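Side-chain contacts in beta-L-arabinobiosidase (Bacteroides thetaiotaomicron, PDB 5MQR), which is a glycoside hydrolase of plant pectin breakdown that probably cleaves linkages of L-arabinose units: residues D490-D493 with I497-S500; F475-G480 with L502-D507; R575-V580 with Q586-P591; A322-P327 with L387-S392. All coordinates share one frame; numbering follows the deposited sequence.

Interaction 1 of 4, residues D490-D493 with I497-S500; sequences DFLD and IACS
Asp493 and Ile497 grip each other twice at the closed end of a beta hairpin. Strand 487-492 runs into the turn, and strand 498-504 leaves it. The backbone bond runs from Asp493 N to Ile497 O, at 2.9 Å. The side-chain bond comes from Ile497 N to Asp493 OD1, also 2.9 Å, and meets the carboxylate from above its plane. With chi1 83° the carboxylate lies between the backbone N and the carbonyl carbon, which brings OD1 to the N-H of Ile497. OD1 also takes the N-H of Asn495, which makes an Asx turn. Further along, Cys499 N bonds to Phe491 O at 3.0 Å. A weak bond joins Phe491 N to Ser500 O. The chain turns a corner at Cys499.

Two CA-H...O contacts accompany these bonds. Ala498 CA lies 3.3 Å from Phe491 O, and Leu492 CA lies 3.2 Å from Ile497 O.

Two apolar contacts add to them. Leu492 CD2 rests on Ala498 CB at 3.5 Å. Phe491 CB meets Cys499 SG at 3.8 Å, and around them Ala534, Leu536 and Ile543 of the facing sheet pack on Phe491.

Charges pair beside the hairpin. Asp490 forms salt bridges with Arg501 and Arg570.

An alanine in place of Asp493 would leave the N-H groups of Asn495 and Ile497 without their shared acceptor and is likely to let the turn flex. Glu494 and Asn495 of this turn bind the sodium ion, about 7 Å from the Asp493 side chain. The chemistry is consistent with a second-shell carboxylate that steadies the turn carrying two of the sodium ligands.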
loop_
_atom_site.group_PDB
_atom_site.type_symbol
_atom_site.label_atom_id
_atom_site.label_comp_id
_atom_site.label_asym_id
_atom_site.label_seq_id
_atom_site.Cartn_x
_atom_site.Cartn_y
_atom_site.Cartn_z
ATOM N N ASP A 490 13.185 17.231 13.897
ATOM C CA ASP A 490 12.811 17.878 12.644
ATOM C C ASP A 490 11.486 17.308 12.118
ATOM O O ASP A 490 11.248 16.120 12.214
ATOM C CB ASP A 490 13.892 17.649 11.567
ATOM C CG ASP A 490 15.157 18.478 11.786
ATOM O OD1 ASP A 490 15.284 19.161 12.844
ATOM O OD2 ASP A 490 16.051 18.418 10.889
ATOM N N PHE A 491 10.672 18.167 11.515
ATOM C CA PHE A 491 9.433 17.753 10.860
ATOM C C PHE A 491 9.632 17.971 9.368
ATOM O O PHE A 491 9.822 19.096 8.944
ATOM C CB PHE A 491 8.284 18.571 11.413
ATOM C CG PHE A 491 8.158 18.469 12.904
ATOM C CD1 PHE A 491 8.904 19.303 13.736
ATOM C CD2 PHE A 491 7.348 17.502 13.477
ATOM C CE1 PHE A 491 8.805 19.198 15.118
ATOM C CE2 PHE A 491 7.243 17.393 14.849
ATOM C CZ PHE A 491 7.969 18.240 15.674
ATOM N N LEU A 492 9.620 16.889 8.603
ATOM C CA LEU A 492 10.059 16.907 7.205
ATOM C C LEU A 492 8.957 16.585 6.199
ATOM O O LEU A 492 8.109 15.745 6.449
ATOM C CB LEU A 492 11.152 15.884 6.943
ATOM C CG LEU A 492 12.483 15.861 7.659
ATOM C CD1 LEU A 492 13.412 14.879 6.958
ATOM C CD2 LEU A 492 13.108 17.234 7.695
ATOM N N ASP A 493 9.040 17.228 5.036
ATOM C CA ASP A 493 8.276 16.826 3.875
ATOM C C ASP A 493 9.042 15.768 3.050
ATOM O O ASP A 493 10.104 15.250 3.435
ATOM C CB ASP A 493 7.787 18.071 3.083
ATOM C CG ASP A 493 8.826 18.657 2.104
ATOM O OD1 ASP A 493 10.009 18.229 2.078
ATOM O OD2 ASP A 493 8.430 19.564 1.328
ATOM N N ILE A 497 12.598 18.938 3.154
ATOM C CA ILE A 497 12.468 20.283 3.700
ATOM C C ILE A 497 11.969 20.103 5.132
ATOM O O ILE A 497 10.959 19.426 5.364
ATOM C CB ILE A 497 11.477 21.181 2.923
ATOM C CG1 ILE A 497 11.795 21.228 1.421
ATOM C CG2 ILE A 497 11.446 22.575 3.540
ATOM C CD1 ILE A 497 13.260 21.418 1.128
ATOM N N ALA A 498 12.704 20.670 6.089
ATOM C CA ALA A 498 12.248 20.702 7.475
ATOM C C ALA A 498 11.489 22.002 7.632
ATOM O O ALA A 498 12.040 23.099 7.388
ATOM C CB ALA A 498 13.418 20.639 8.460
ATOM N N CYS A 499 10.225 21.891 8.029
ATOM C CA CYS A 499 9.433 23.084 8.286
ATOM C C CYS A 499 9.695 23.706 9.661
ATOM O O CYS A 499 9.511 24.914 9.871
ATOM C CB CYS A 499 7.941 22.773 8.089
ATOM S SG CYS A 499 7.279 21.550 9.211
ATOM N N SER A 500 10.124 22.882 10.600
ATOM C CA SER A 500 10.495 23.371 11.917
ATOM C C SER A 500 11.501 22.436 12.535
ATOM O O SER A 500 11.677 21.314 12.072
ATOM C CB SER A 500 9.259 23.479 12.822
ATOM O OG SER A 500 9.523 24.360 13.900
#

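Interaction 2 of 4, residues F475-G480 with L502-D507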
loop_
_atom_site.group_PDB
_atom_site.type_symbol
_atom_site.label_atom_id
_atom_site.label_comp_id
_atom_site.label_asym_id
_atom_site.label_seq_id
_atom_site.Cartn_x
_atom_site.Cartn_y
_atom_site.Cartn_z
ATOM N N PHE A 475 5.012 12.810 22.328
ATOM C CA PHE A 475 5.953 11.805 22.787
ATOM C C PHE A 475 6.503 12.233 24.120
ATOM O O PHE A 475 6.471 13.417 24.454
ATOM C CB PHE A 475 7.108 11.577 21.772
ATOM C CG PHE A 475 7.854 12.831 21.388
ATOM C CD1 PHE A 475 8.958 13.250 22.124
ATOM C CD2 PHE A 475 7.459 13.587 20.290
ATOM C CE1 PHE A 475 9.634 14.403 21.787
ATOM C CE2 PHE A 475 8.146 14.748 19.950
ATOM C CZ PHE A 475 9.227 15.154 20.701
ATOM N N ASP A 476 6.983 11.256 24.882
ATOM C CA ASP A 476 7.723 11.511 26.111
ATOM C C ASP A 476 9.206 11.527 25.794
ATOM O O ASP A 476 9.682 10.717 25.019
ATOM C CB ASP A 476 7.403 10.460 27.165
ATOM C CG ASP A 476 5.969 10.508 27.598
ATOM O OD1 ASP A 476 5.516 11.591 28.011
ATOM O OD2 ASP A 476 5.279 9.477 27.522
ATOM N N LEU A 477 9.926 12.441 26.427
ATOM C CA LEU A 477 11.320 12.737 26.117
ATOM C C LEU A 477 12.089 12.831 27.410
ATOM O O LEU A 477 11.667 13.526 28.347
ATOM C CB LEU A 477 11.407 14.089 25.413
ATOM C CG LEU A 477 12.756 14.699 25.052
ATOM C CD1 LEU A 477 13.539 13.840 24.073
ATOM C CD2 LEU A 477 12.486 16.071 24.454
ATOM N N SER A 478 13.230 12.167 27.453
ATOM C CA SER A 478 14.167 12.281 28.573
ATOM C C SER A 478 15.572 12.368 28.031
ATOM O O SER A 478 15.914 11.651 27.098
ATOM C CB SER A 478 14.057 11.061 29.470
ATOM O OG SER A 478 14.679 11.313 30.719
ATOM N N ALA A 479 16.378 13.236 28.620
ATOM C CA ALA A 479 17.788 13.380 28.268
ATOM C C ALA A 479 18.664 12.917 29.429
ATOM O O ALA A 479 18.418 13.274 30.577
ATOM C CB ALA A 479 18.082 14.840 27.950
ATOM N N GLY A 480 19.715 12.161 29.139
ATOM C CA GLY A 480 20.639 11.706 30.182
ATOM C C GLY A 480 21.620 12.748 30.717
ATOM O O GLY A 480 22.483 12.417 31.531
ATOM N N LEU A 502 13.102 21.468 16.668
ATOM C CA LEU A 502 13.266 21.629 18.116
ATOM C C LEU A 502 14.639 21.070 18.469
ATOM O O LEU A 502 15.117 20.160 17.786
ATOM C CB LEU A 502 12.162 20.906 18.898
ATOM C CG LEU A 502 10.729 21.052 18.347
ATOM C CD1 LEU A 502 9.756 20.144 19.092
ATOM C CD2 LEU A 502 10.262 22.501 18.336
ATOM N N GLU A 503 15.259 21.617 19.513
ATOM C CA GLU A 503 16.643 21.285 19.884
ATOM C C GLU A 503 16.795 21.184 21.383
ATOM O O GLU A 503 16.333 22.075 22.073
ATOM C CB GLU A 503 17.615 22.386 19.421
ATOM C CG GLU A 503 18.555 21.994 18.308
ATOM C CD GLU A 503 19.416 23.153 17.794
ATOM O OE1 GLU A 503 19.705 24.073 18.582
ATOM O OE2 GLU A 503 19.810 23.130 16.592
ATOM N N LEU A 504 17.446 20.131 21.871
ATOM C CA LEU A 504 17.979 20.144 23.220
ATOM C C LEU A 504 19.438 20.531 23.067
ATOM O O LEU A 504 20.169 19.846 22.396
ATOM C CB LEU A 504 17.837 18.776 23.882
ATOM C CG LEU A 504 16.416 18.307 24.211
ATOM C CD1 LEU A 504 16.465 16.873 24.689
ATOM C CD2 LEU A 504 15.724 19.172 25.247
ATOM N N THR A 505 19.846 21.647 23.640
ATOM C CA THR A 505 21.191 22.209 23.438
ATOM C C THR A 505 22.151 21.773 24.543
ATOM O O THR A 505 21.716 21.390 25.647
ATOM C CB THR A 505 21.182 23.764 23.441
ATOM O OG1 THR A 505 20.838 24.258 24.744
ATOM C CG2 THR A 505 20.180 24.309 22.428
ATOM N N PRO A 506 23.464 21.857 24.265
ATOM C CA PRO A 506 24.450 21.531 25.308
ATOM C C PRO A 506 24.568 22.544 26.438
ATOM O O PRO A 506 25.285 22.267 27.376
ATOM C CB PRO A 506 25.769 21.410 24.530
ATOM C CG PRO A 506 25.562 22.161 23.263
ATOM C CD PRO A 506 24.098 22.109 22.949
ATOM N N ASP A 507 23.893 23.694 26.363
ATOM C CA ASP A 507 23.742 24.591 27.541
ATOM C C ASP A 507 22.375 24.512 28.247
ATOM O O ASP A 507 21.985 25.430 28.959
ATOM C CB ASP A 507 24.149 26.055 27.230
ATOM C CG ASP A 507 23.481 26.634 25.992
ATOM O OD1 ASP A 507 22.441 26.125 25.498
ATOM O OD2 ASP A 507 24.023 27.635 25.490
#
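Leu477 and Leu504 reach toward each other tip to tip. Their methyl groups CD2 of Leu477 and CD1 of Leu504 meet at 4.1 Å. The same CD1 of Leu504 lies 4.2 Å from Ala479 CB, so one methyl group touches two residues of the opposing strand. The contact between these strands is purely van der Waals. In Leu477, CG stands anti to the backbone N (chi1 176°), which carries CD2 across to the other strand. The backbones stay well apart. The closest CA atoms are those of Ala479 and Leu504, 8.4 Å from each other.

This is face-to-face packing in a beta sandwich, in the part of the chain that resembles the carbohydrate-binding modules of sialidases. Strand 470-479 belongs to one sheet and strand 498-504 to the other. Tyr602 touches both Ala479 and Leu504, and Leu487 touches both leucines. Tyr524 also reaches Ala479 and Leu504, so the small contact sits within a wider apolar layer.

Polar side chains of the two strands turn away from this interface or lie far from it and find partners elsewhere. Ser478 points away from strand 498-504 and bonds to Lys528 O. Glu503 forms a salt bridge with Arg511 and a hydrogen bond with Gln488. Just past Leu504 the strand ends in a turn. There Thr505 OG1 donates to Asp507 OD1 at 2.6 Å, nearly along the C-O axis of the carboxylate. Thr505 OG1 also bonds to Ile509 N, at the start of the next strand, 509-513.

Interaction 3 of 4, residues R575-V580 with Q586-P591; sequences RTFPTV and QTYDLP
Gln586 NE2 is gripped by two carbonyl oxygens, while the oxygen end of its amide borders Phe577. One bond runs to Tyr588 O at 3.1 Å, with an N-H...O angle of 158°. Tyr588 O lies close to the plane of the Gln586 amide, though the donor is tilted from the plane of the Tyr588 carbonyl. The other bond goes to Met358 O. Gln586 OE1 is bonded to Tyr367 OH. The amide is therefore fixed at both ends.

Gln586 CG sits 3.6 Å above the Tyr588 ring, over its centre. Leu590 CD2 lies at the edge of that ring, in plane. Phe577 CG is anti to the backbone N (chi1 -178°), which extends the ring toward Tyr588. The Tyr588 side chain comes from the opposite direction, and its OH lies 3.8 Å from Phe577 CZ. Gln586 OE1 stands at the edge of the Phe577 ring, 4.4 Å from CZ.

A cis peptide bond precedes Pro578, and Pro578 CB lies over one face of the Phe577 ring, offset toward the rim. Tyr367 meets Phe577 edge-to-face.

Both segments belong to the irregular loop between strands 564-570 and 600-610. Asp589 pairs with Arg61, and Pro578 O bonds to His41 NE2, which tie this loop to the N-terminal part of the chain.

The buried amide of Gln586 is thus matched by hydrogen bonds at both ends, whereas Tyr588 OH and the Phe577 ring make only a loose van der Waals touch where Tyr588 is exposed.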
loop_
_atom_site.group_PDB
_atom_site.type_symbol
_atom_site.label_atom_id
_atom_site.label_comp_id
_atom_site.label_asym_id
_atom_site.label_seq_id
_atom_site.Cartn_x
_atom_site.Cartn_y
_atom_site.Cartn_z
ATOM N N ARG A 575 25.861 17.716 8.524
ATOM C CA ARG A 575 27.079 18.280 7.955
ATOM C C ARG A 575 26.790 18.614 6.506
ATOM O O ARG A 575 26.190 17.818 5.801
ATOM C CB ARG A 575 28.243 17.294 8.049
ATOM C CG ARG A 575 28.948 17.357 9.390
ATOM C CD ARG A 575 30.052 16.315 9.509
ATOM N NE ARG A 575 30.377 16.078 10.921
ATOM C CZ ARG A 575 31.498 16.447 11.554
ATOM N NH1 ARG A 575 32.503 17.071 10.924
ATOM N NH2 ARG A 575 31.629 16.158 12.854
ATOM N N THR A 576 27.238 19.774 6.061
ATOM C CA THR A 576 27.116 20.134 4.649
ATOM C C THR A 576 28.179 19.397 3.784
ATOM O O THR A 576 27.879 18.913 2.675
ATOM C CB THR A 576 27.074 21.671 4.454
ATOM O OG1 THR A 576 27.011 21.963 3.056
ATOM C CG2 THR A 576 28.289 22.373 5.042
ATOM N N PHE A 577 29.396 19.263 4.316
ATOM C CA PHE A 577 30.480 18.519 3.678
ATOM C C PHE A 577 30.133 17.017 3.611
ATOM O O PHE A 577 29.625 16.489 4.593
ATOM C CB PHE A 577 31.777 18.710 4.512
ATOM C CG PHE A 577 32.994 18.024 3.938
ATOM C CD1 PHE A 577 33.221 16.678 4.158
ATOM C CD2 PHE A 577 33.932 18.745 3.191
ATOM C CE1 PHE A 577 34.346 16.048 3.643
ATOM C CE2 PHE A 577 35.074 18.115 2.666
ATOM C CZ PHE A 577 35.268 16.764 2.887
ATOM N N PRO A 578 30.390 16.317 2.493
ATOM C CA PRO A 578 30.881 16.852 1.209
ATOM C C PRO A 578 29.785 17.415 0.289
ATOM O O PRO A 578 28.633 16.999 0.353
ATOM C CB PRO A 578 31.457 15.616 0.533
ATOM C CG PRO A 578 30.594 14.518 1.036
ATOM C CD PRO A 578 30.342 14.852 2.482
ATOM N N THR A 579 30.175 18.327 -0.590
ATOM C CA THR A 579 29.273 18.900 -1.575
ATOM C C THR A 579 29.701 18.405 -2.955
ATOM O O THR A 579 30.724 17.701 -3.094
ATOM C CB THR A 579 29.309 20.454 -1.531
ATOM O OG1 THR A 579 30.531 20.913 -2.110
ATOM C CG2 THR A 579 29.194 20.980 -0.061
ATOM N N VAL A 580 28.921 18.808 -3.971
ATOM C CA VAL A 580 29.286 18.606 -5.379
ATOM C C VAL A 580 30.577 19.328 -5.781
ATOM O O VAL A 580 31.183 18.946 -6.780
ATOM C CB VAL A 580 28.162 18.982 -6.382
ATOM C CG1 VAL A 580 26.922 18.134 -6.152
ATOM C CG2 VAL A 580 27.804 20.469 -6.354
ATOM N N GLN A 586 41.060 12.753 -0.832
ATOM C CA GLN A 586 41.347 13.210 0.516
ATOM C C GLN A 586 42.670 12.606 0.938
ATOM O O GLN A 586 42.783 11.390 1.084
ATOM C CB GLN A 586 40.243 12.821 1.508
ATOM C CG GLN A 586 40.420 13.512 2.841
ATOM C CD GLN A 586 39.317 13.232 3.841
ATOM O OE1 GLN A 586 38.142 13.538 3.607
ATOM N NE2 GLN A 586 39.699 12.691 4.990
ATOM N N THR A 587 43.670 13.469 1.097
ATOM C CA THR A 587 44.992 13.062 1.540
ATOM C C THR A 587 45.227 13.326 3.027
ATOM O O THR A 587 46.264 12.972 3.533
ATOM C CB THR A 587 46.082 13.794 0.716
ATOM O OG1 THR A 587 45.806 15.209 0.698
ATOM C CG2 THR A 587 46.099 13.267 -0.714
ATOM N N TYR A 588 44.287 13.923 3.740
ATOM C CA TYR A 588 44.518 14.290 5.154
ATOM C C TYR A 588 43.684 13.365 6.037
ATOM O O TYR A 588 42.712 12.770 5.572
ATOM C CB TYR A 588 44.171 15.781 5.411
ATOM C CG TYR A 588 42.787 16.200 4.924
ATOM C CD1 TYR A 588 41.674 15.985 5.707
ATOM C CD2 TYR A 588 42.601 16.814 3.673
ATOM C CE1 TYR A 588 40.413 16.362 5.288
ATOM C CE2 TYR A 588 41.319 17.204 3.234
ATOM C CZ TYR A 588 40.232 16.970 4.056
ATOM O OH TYR A 588 38.927 17.311 3.683
ATOM N N ASP A 589 44.086 13.225 7.292
ATOM C CA ASP A 589 43.232 12.656 8.308
ATOM C C ASP A 589 42.580 13.813 9.043
ATOM O O ASP A 589 43.141 14.892 9.145
ATOM C CB ASP A 589 44.012 11.766 9.292
ATOM C CG ASP A 589 44.625 10.504 8.628
ATOM O OD1 ASP A 589 44.327 10.235 7.437
ATOM O OD2 ASP A 589 45.404 9.780 9.304
ATOM N N LEU A 590 41.372 13.589 9.532
ATOM C CA LEU A 590 40.728 14.561 10.396
ATOM C C LEU A 590 41.432 14.580 11.774
ATOM O O LEU A 590 41.909 13.534 12.251
ATOM C CB LEU A 590 39.246 14.247 10.575
ATOM C CG LEU A 590 38.383 14.256 9.306
ATOM C CD1 LEU A 590 36.959 13.901 9.691
ATOM C CD2 LEU A 590 38.472 15.600 8.586
ATOM N N PRO A 591 41.488 15.766 12.413
ATOM C CA PRO A 591 42.137 15.819 13.724
ATOM C C PRO A 591 41.439 14.936 14.742
ATOM O O PRO A 591 40.212 14.910 14.809
ATOM C CB PRO A 591 42.032 17.304 14.111
ATOM C CG PRO A 591 41.923 18.042 12.798
ATOM C CD PRO A 591 41.065 17.112 11.962
#

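Interaction 4 of 4, residues A322-P327 with L387-S392; sequences ATVYNP and LWVSYS
Strands 322-325 and 387-392 run almost parallel, at 17°, with axes 9.6 Å apart, and face each other through Ala322 and Val324 on one and Leu387 and Val389 on the other. The separation is too wide for backbone pairing, so side chains fill it.

The two valine side chains lie past one another, pointing opposite ways, and Val324 CG2 meets Val389 CG2 at 4.1 Å. In both, CG2 is the branch beside the backbone N, and CG1 stands anti to it (chi1 179° in Val324). Leu387 turns its CD2 methyl group toward the first strand. That methyl group lies 4.2 Å from Ala322 CB and 4.3 Å from Val324 CG2, so it bridges two residues of one strand face.

The strands belong to different sheets. Strand 321-325 is in a four-stranded antiparallel sheet, and strand 387-393 pairs with 397-403. This is consistent with neighbouring blades of a beta propeller, the fold of sialidases. Leu334 and Ile336 from strand 334-339 extend the apolar layer, touching Val324 and Leu387 respectively.

All four side chains are buried and aliphatic, so this join between sheets rests on shape and exclusion of water rather than on directional bonds.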
loop_
_atom_site.group_PDB
_atom_site.type_symbol
_atom_site.label_atom_id
_atom_site.label_comp_id
_atom_site.label_asym_id
_atom_site.label_seq_id
_atom_site.Cartn_x
_atom_site.Cartn_y
_atom_site.Cartn_z
ATOM N N ALA A 322 13.992 -5.358 -7.075
ATOM C CA ALA A 322 14.555 -4.119 -6.572
ATOM C C ALA A 322 16.000 -3.938 -7.049
ATOM O O ALA A 322 16.760 -4.906 -7.170
ATOM C CB ALA A 322 14.508 -4.066 -5.052
ATOM N N THR A 323 16.356 -2.680 -7.322
ATOM C CA THR A 323 17.744 -2.287 -7.556
ATOM C C THR A 323 18.158 -1.335 -6.452
ATOM O O THR A 323 17.339 -0.543 -5.997
ATOM C CB THR A 323 17.940 -1.628 -8.926
ATOM O OG1 THR A 323 16.811 -0.792 -9.214
ATOM C CG2 THR A 323 18.060 -2.664 -9.973
ATOM N N VAL A 324 19.408 -1.450 -6.006
ATOM C CA VAL A 324 19.994 -0.570 -4.994
ATOM C C VAL A 324 21.292 -0.032 -5.567
ATOM O O VAL A 324 22.096 -0.780 -6.110
ATOM C CB VAL A 324 20.223 -1.317 -3.665
ATOM C CG1 VAL A 324 20.846 -0.410 -2.613
ATOM C CG2 VAL A 324 18.880 -1.850 -3.158
ATOM N N TYR A 325 21.453 1.283 -5.504
ATOM C CA TYR A 325 22.507 1.973 -6.232
ATOM C C TYR A 325 22.609 3.423 -5.819
ATOM O O TYR A 325 21.700 3.956 -5.204
ATOM C CB TYR A 325 22.276 1.907 -7.745
ATOM C CG TYR A 325 20.974 2.507 -8.278
ATOM C CD1 TYR A 325 19.743 1.890 -8.049
ATOM C CD2 TYR A 325 20.976 3.660 -9.048
ATOM C CE1 TYR A 325 18.550 2.415 -8.566
ATOM C CE2 TYR A 325 19.791 4.193 -9.560
ATOM C CZ TYR A 325 18.582 3.563 -9.318
ATOM O OH TYR A 325 17.428 4.091 -9.793
ATOM N N ASN A 326 23.723 4.048 -6.194
ATOM C CA ASN A 326 23.883 5.506 -6.130
ATOM C C ASN A 326 23.236 6.074 -7.403
ATOM O O ASN A 326 23.755 5.835 -8.476
ATOM C CB ASN A 326 25.364 5.917 -6.053
ATOM C CG ASN A 326 26.088 5.297 -4.850
ATOM O OD1 ASN A 326 26.882 4.333 -4.995
ATOM N ND2 ASN A 326 25.822 5.841 -3.657
ATOM N N PRO A 327 22.117 6.825 -7.271
ATOM C CA PRO A 327 21.380 7.393 -8.395
ATOM C C PRO A 327 22.023 8.713 -8.852
ATOM O O PRO A 327 21.365 9.754 -8.942
ATOM C CB PRO A 327 19.985 7.600 -7.797
ATOM C CG PRO A 327 20.293 8.032 -6.403
ATOM C CD PRO A 327 21.497 7.238 -5.989
ATOM N N LEU A 387 15.009 -7.541 2.527
ATOM C CA LEU A 387 16.113 -7.244 1.620
ATOM C C LEU A 387 17.293 -6.697 2.407
ATOM O O LEU A 387 17.173 -5.627 3.030
ATOM C CB LEU A 387 15.693 -6.204 0.585
ATOM C CG LEU A 387 16.771 -5.566 -0.308
ATOM C CD1 LEU A 387 17.493 -6.616 -1.120
ATOM C CD2 LEU A 387 16.140 -4.547 -1.237
ATOM N N TRP A 388 18.419 -7.414 2.368
ATOM C CA TRP A 388 19.620 -7.012 3.068
ATOM C C TRP A 388 20.706 -6.757 2.055
ATOM O O TRP A 388 20.985 -7.613 1.187
ATOM C CB TRP A 388 20.059 -8.098 4.024
ATOM C CG TRP A 388 19.167 -8.325 5.174
ATOM C CD1 TRP A 388 18.051 -9.076 5.190
ATOM C CD2 TRP A 388 19.355 -7.855 6.506
ATOM N NE1 TRP A 388 17.498 -9.086 6.449
ATOM C CE2 TRP A 388 18.292 -8.348 7.278
ATOM C CE3 TRP A 388 20.319 -7.069 7.124
ATOM C CZ2 TRP A 388 18.168 -8.078 8.636
ATOM C CZ3 TRP A 388 20.194 -6.806 8.465
ATOM C CH2 TRP A 388 19.131 -7.303 9.207
ATOM N N VAL A 389 21.304 -5.577 2.160
ATOM C CA VAL A 389 22.320 -5.128 1.229
ATOM C C VAL A 389 23.515 -4.623 2.012
ATOM O O VAL A 389 23.365 -3.789 2.912
ATOM C CB VAL A 389 21.816 -3.972 0.321
ATOM C CG1 VAL A 389 22.887 -3.594 -0.688
ATOM C CG2 VAL A 389 20.564 -4.401 -0.448
ATOM N N SER A 390 24.686 -5.127 1.638
ATOM C CA SER A 390 25.959 -4.674 2.159
ATOM C C SER A 390 26.516 -3.532 1.301
ATOM O O SER A 390 26.218 -3.430 0.114
ATOM C CB SER A 390 26.948 -5.848 2.226
ATOM O OG SER A 390 27.402 -6.258 0.935
ATOM N N TYR A 391 27.314 -2.671 1.928
ATOM C CA TYR A 391 27.978 -1.525 1.279
ATOM C C TYR A 391 29.035 -0.928 2.236
ATOM O O TYR A 391 29.015 -1.208 3.430
ATOM C CB TYR A 391 26.973 -0.446 0.870
ATOM C CG TYR A 391 26.081 0.077 1.973
ATOM C CD1 TYR A 391 24.941 -0.615 2.357
ATOM C CD2 TYR A 391 26.341 1.305 2.604
ATOM C CE1 TYR A 391 24.100 -0.136 3.352
ATOM C CE2 TYR A 391 25.494 1.787 3.620
ATOM C CZ TYR A 391 24.375 1.048 3.990
ATOM O OH TYR A 391 23.500 1.493 4.978
ATOM N N SER A 392 29.959 -0.147 1.702
ATOM C CA SER A 392 30.909 0.557 2.544
ATOM C C SER A 392 30.505 2.009 2.536
ATOM O O SER A 392 29.718 2.443 1.693
ATOM C CB SER A 392 32.349 0.371 2.040
ATOM O OG SER A 392 32.675 1.225 0.950
#

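From the N terminus, interaction 4 comes first. It closes a loop of about 60 residues and joins two sheets in the propeller-like part. Interaction 2 then closes a shorter loop in the sandwich domain, linking its two sheets. Interaction 1 falls wholly within that loop, closing the tight hairpin next to the sodium site. The two touch where Phe491 CE1 meets Leu502 CG at 4.2 Å, and they share strand 498-504. Interaction 3 follows in series and lies where the long loop before strand 600-610 comes back near itself. None of the loops cross. The mixed sheet that holds strand 387-393 also holds the hairpin strands, so interactions 4, 1 and 2 all reach it.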